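Local atomic coordinates of plastocyanin (Adiantum capillus-veneris, PDB entry 1KDJ), a protein that carries electrons from the cytochrome b6-f complex to P700 of photosystem I, using a single bound copper ion. Residues 5-8 against 9-13; 84-88 against 89-93. One frame throughout, in Å; residues are numbered along the deposited sequence.

Contact 1: 5-8 against 9-13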
loop_
_atom_site.group_PDB
_atom_site.type_symbol
_atom_site.label_atom_id
_atom_site.label_comp_id
_atom_site.label_asym_id
_atom_site.label_seq_id
_atom_site.Cartn_x
_atom_site.Cartn_y
_atom_site.Cartn_z
ATOM N N VAL A 5 4.592 -4.219 -6.732
ATOM C CA VAL A 5 3.830 -5.123 -5.896
ATOM C C VAL A 5 4.028 -6.515 -6.520
ATOM O O VAL A 5 3.535 -6.728 -7.634
ATOM C CB VAL A 5 2.348 -4.706 -5.935
ATOM C CG1 VAL A 5 1.567 -5.633 -5.012
ATOM C CG2 VAL A 5 2.173 -3.251 -5.502
ATOM N N GLY A 6 4.718 -7.385 -5.814
ATOM C CA GLY A 6 4.968 -8.738 -6.306
ATOM C C GLY A 6 6.093 -8.728 -7.335
ATOM O O GLY A 6 6.689 -7.691 -7.675
ATOM N N ASP A 7 6.382 -9.908 -7.867
ATOM C CA ASP A 7 7.381 -10.032 -8.928
ATOM C C ASP A 7 6.960 -11.139 -9.910
ATOM O O ASP A 7 5.936 -11.803 -9.719
ATOM C CB ASP A 7 8.767 -10.318 -8.285
ATOM C CG ASP A 7 8.883 -11.497 -7.357
ATOM O OD1 ASP A 7 8.162 -12.489 -7.531
ATOM O OD2 ASP A 7 9.687 -11.443 -6.437
ATOM N N GLU A 8 7.761 -11.391 -10.943
ATOM C CA GLU A 8 7.526 -12.431 -11.934
ATOM C C GLU A 8 7.610 -13.836 -11.373
ATOM O O GLU A 8 6.998 -14.738 -11.938
ATOM C CB GLU A 8 8.527 -12.391 -13.060
ATOM C CG GLU A 8 8.662 -11.128 -13.885
ATOM C CD GLU A 8 7.498 -10.729 -14.762
ATOM O OE1 GLU A 8 6.347 -11.021 -14.432
ATOM O OE2 GLU A 8 7.766 -10.102 -15.788
ATOM N N VAL A 9 8.344 -14.057 -10.301
ATOM C CA VAL A 9 8.502 -15.344 -9.664
ATOM C C VAL A 9 7.366 -15.639 -8.682
ATOM O O VAL A 9 7.324 -16.734 -8.136
ATOM C CB VAL A 9 9.905 -15.284 -9.008
ATOM C CG1 VAL A 9 10.191 -16.429 -8.041
ATOM C CG2 VAL A 9 10.927 -15.351 -10.152
ATOM N N GLY A 10 6.413 -14.756 -8.365
ATOM C CA GLY A 10 5.338 -15.079 -7.410
ATOM C C GLY A 10 5.644 -14.948 -5.912
ATOM O O GLY A 10 4.988 -15.547 -5.044
ATOM N N ASN A 11 6.671 -14.176 -5.541
ATOM C CA ASN A 11 6.966 -13.913 -4.140
ATOM C C ASN A 11 5.955 -12.925 -3.568
ATOM O O ASN A 11 5.458 -12.069 -4.289
ATOM C CB ASN A 11 8.327 -13.297 -3.967
ATOM C CG ASN A 11 9.402 -14.306 -4.224
ATOM O OD1 ASN A 11 9.480 -15.337 -3.562
ATOM N ND2 ASN A 11 10.292 -14.008 -5.151
ATOM N N PHE A 12 5.642 -12.993 -2.300
ATOM C CA PHE A 12 4.648 -12.097 -1.723
ATOM C C PHE A 12 5.409 -10.931 -1.048
ATOM O O PHE A 12 5.583 -10.887 0.182
ATOM C CB PHE A 12 3.833 -12.867 -0.705
ATOM C CG PHE A 12 3.185 -14.171 -1.191
ATOM C CD1 PHE A 12 2.698 -14.290 -2.478
ATOM C CD2 PHE A 12 3.081 -15.208 -0.273
ATOM C CE1 PHE A 12 2.081 -15.469 -2.859
ATOM C CE2 PHE A 12 2.466 -16.382 -0.664
ATOM C CZ PHE A 12 1.967 -16.498 -1.949
ATOM N N LYS A 13 5.860 -9.973 -1.851
ATOM C CA LYS A 13 6.698 -8.891 -1.353
ATOM C C LYS A 13 6.383 -7.616 -2.084
ATOM O O LYS A 13 6.029 -7.578 -3.262
ATOM C CB LYS A 13 8.189 -9.208 -1.586
ATOM C CG LYS A 13 8.894 -10.362 -0.878
ATOM C CD LYS A 13 9.626 -9.753 0.297
ATOM C CE LYS A 13 10.356 -10.738 1.220
ATOM N NZ LYS A 13 10.630 -10.076 2.513
#
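D7 holds its CG between its own backbone N and carbonyl carbon (chi1 55°), while N11 sets its CG anti to its carbonyl carbon (chi1 -72°), and from these two settings the carboxylate meets N11 twice. The meeting spans a type I beta turn, D7 to G10, at the head of the loop linking strands 2-5 and 14-15 of the cupredoxin sandwich. It illustrates how the aspartate that opens a turn can hold the residue just beyond it. D7 OD1 takes the main-chain N of N11 at 3.0 Å, approached on the syn side but clearly tilted from the carboxylate plane. D7 OD2 receives N11 ND2 at 2.9 Å through its syn lone pair, in a nearly straight bond lying in the plane of the amide, although carboxylate and amide planes stand 79° apart. With both oxygens engaged, the carboxylate has little freedom to turn about chi2; OD2 is gripped a second time, by the hydroxyl of Y15. The turn itself is spanned by a longer bond from G10 N to D7 O, 3.3 Å, whose donor sits above the carbonyl plane. G10 suits its place because a CB at its backbone angles would jam against the carbonyl oxygen of V9. At the neck of the loop, next to V5, which packs on copper ligands H37 and M95, G6 N bonds to K13 O at 2.9 Å.

Contact 2: 84-88 against 89-93. With CU (copper (II) ion), chain B.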
loop_
_atom_site.group_PDB
_atom_site.type_symbol
_atom_site.label_atom_id
_atom_site.label_comp_id
_atom_site.label_asym_id
_atom_site.label_seq_id
_atom_site.Cartn_x
_atom_site.Cartn_y
_atom_site.Cartn_z
ATOM N N THR A 84 1.883 1.533 8.321
ATOM C CA THR A 84 2.068 0.205 7.729
ATOM C C THR A 84 0.962 -0.071 6.718
ATOM O O THR A 84 -0.181 0.386 6.871
ATOM C CB THR A 84 2.046 -0.834 8.834
ATOM O OG1 THR A 84 3.211 -0.596 9.597
ATOM C CG2 THR A 84 2.091 -2.285 8.334
ATOM N N PHE A 85 1.294 -0.743 5.612
ATOM C CA PHE A 85 0.299 -1.209 4.669
ATOM C C PHE A 85 0.583 -2.694 4.435
ATOM O O PHE A 85 1.698 -3.198 4.677
ATOM C CB PHE A 85 0.345 -0.435 3.334
ATOM C CG PHE A 85 1.675 -0.352 2.604
ATOM C CD1 PHE A 85 2.014 -1.339 1.701
ATOM C CD2 PHE A 85 2.551 0.692 2.855
ATOM C CE1 PHE A 85 3.234 -1.287 1.056
ATOM C CE2 PHE A 85 3.765 0.732 2.204
ATOM C CZ PHE A 85 4.116 -0.263 1.301
ATOM N N TYR A 86 -0.461 -3.405 4.013
ATOM C CA TYR A 86 -0.357 -4.845 3.823
ATOM C C TYR A 86 -1.221 -5.284 2.663
ATOM O O TYR A 86 -2.012 -4.493 2.135
ATOM C CB TYR A 86 -0.763 -5.574 5.120
ATOM C CG TYR A 86 -2.201 -5.351 5.547
ATOM C CD1 TYR A 86 -3.191 -6.194 5.065
ATOM C CD2 TYR A 86 -2.511 -4.314 6.421
ATOM C CE1 TYR A 86 -4.502 -6.007 5.450
ATOM C CE2 TYR A 86 -3.831 -4.133 6.807
ATOM C CZ TYR A 86 -4.804 -4.978 6.319
ATOM O OH TYR A 86 -6.111 -4.794 6.678
ATOM N N CYS A 87 -0.993 -6.523 2.208
ATOM C CA CYS A 87 -1.793 -7.066 1.129
ATOM C C CYS A 87 -2.831 -7.955 1.799
ATOM O O CYS A 87 -2.379 -8.811 2.551
ATOM C CB CYS A 87 -0.914 -7.918 0.204
ATOM S SG CYS A 87 -1.918 -8.833 -0.983
ATOM N N THR A 88 -4.133 -7.878 1.555
ATOM C CA THR A 88 -5.098 -8.769 2.194
ATOM C C THR A 88 -4.921 -10.279 1.940
ATOM O O THR A 88 -4.707 -10.968 2.928
ATOM C CB THR A 88 -6.487 -8.278 1.756
ATOM O OG1 THR A 88 -6.570 -6.888 2.134
ATOM C CG2 THR A 88 -7.612 -9.145 2.342
ATOM N N PRO A 89 -4.860 -10.858 0.736
ATOM C CA PRO A 89 -4.638 -12.291 0.552
ATOM C C PRO A 89 -3.407 -12.807 1.271
ATOM O O PRO A 89 -3.459 -13.856 1.905
ATOM C CB PRO A 89 -4.507 -12.504 -0.911
ATOM C CG PRO A 89 -5.023 -11.316 -1.613
ATOM C CD PRO A 89 -4.920 -10.199 -0.566
ATOM N N HIS A 90 -2.298 -12.003 1.285
ATOM C CA HIS A 90 -1.010 -12.545 1.734
ATOM C C HIS A 90 -0.487 -11.932 3.020
ATOM O O HIS A 90 0.695 -12.049 3.368
ATOM C CB HIS A 90 0.013 -12.387 0.575
ATOM C CG HIS A 90 -0.424 -13.013 -0.763
ATOM N ND1 HIS A 90 -0.712 -12.245 -1.797
ATOM C CD2 HIS A 90 -0.572 -14.339 -1.072
ATOM C CE1 HIS A 90 -1.060 -13.038 -2.789
ATOM N NE2 HIS A 90 -0.959 -14.276 -2.328
ATOM N N LYS A 91 -1.436 -11.391 3.800
ATOM C CA LYS A 91 -1.148 -10.759 5.096
ATOM C C LYS A 91 -0.460 -11.714 6.042
ATOM O O LYS A 91 0.557 -11.383 6.636
ATOM C CB LYS A 91 -2.442 -10.266 5.782
ATOM C CG LYS A 91 -2.178 -9.312 6.955
ATOM C CD LYS A 91 -3.494 -8.832 7.569
ATOM C CE LYS A 91 -3.295 -7.725 8.632
ATOM N NZ LYS A 91 -3.514 -8.215 9.987
ATOM N N SER A 92 -0.954 -12.934 6.190
ATOM C CA SER A 92 -0.319 -13.906 7.061
ATOM C C SER A 92 1.048 -14.339 6.535
ATOM O O SER A 92 1.845 -14.916 7.271
ATOM C CB SER A 92 -1.234 -15.092 7.179
ATOM O OG SER A 92 -1.676 -15.432 5.855
ATOM N N ALA A 93 1.355 -14.075 5.260
ATOM C CA ALA A 93 2.678 -14.351 4.736
ATOM C C ALA A 93 3.598 -13.123 4.848
ATOM O O ALA A 93 4.595 -13.016 4.138
ATOM C CB ALA A 93 2.552 -14.770 3.280
HETATM CU CU CU B . -0.469 -10.208 -2.030
#
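The type 1 copper site of plastocyanin takes two of its ligands from this bend, where strand 81-86 of the cupredoxin sandwich runs into a type I beta turn from T88 to K91. C87 SG binds copper at 2.3 Å and H90 ND1 at 2.1 Å, and H37 and M95 complete the site. Between these two ligands sits P89, which is no ligand itself but packs against both: its CB lies 3.9 Å above the plane of the H90 imidazole, over the ring centre. The turn closes through a weak bond, K91 N to T88 O at 3.4 Å. K91 then reaches back along the strand. Its CG stands anti to the backbone N (chi1 -166°), and the extended methylenes cross the face of Y86, placing CE 3.7 Å from the ring centroid in a CH-pi contact; the ammonium, farther off, adds at most a weak cation-pi attraction. The Y86 hydroxyl bonds to E62. With an alanine in place of Y86, the K91 chain would probably lose the flat surface it rests on and E62 its phenolic partner. Close to the metal, P89 turns its CD to C87 SG, 3.3 Å away.

How the contacts relate
Contact 1 comes first along the chain and contact 2 much later, yet their centres lie about 13 Å apart. Contact 2 holds two copper ligands, while contact 1 nears the metal at its V5 end, whose side chain is about 6 Å from the copper. The loop of contact 1 joins strands 2-5 and 14-15 of one sheet; contact 2 begins on the end of strand 81-86 of the other, and its loop leads on to strand 96-101. The two meet through F12, whose ring stacks on that of H90, with F12 CE1 3.3 Å from H90 NE2. A loop that supplies no copper ligand can thus still pack on one, consistent with pi-pi interactions reported to hinder protonation of an active-site histidine.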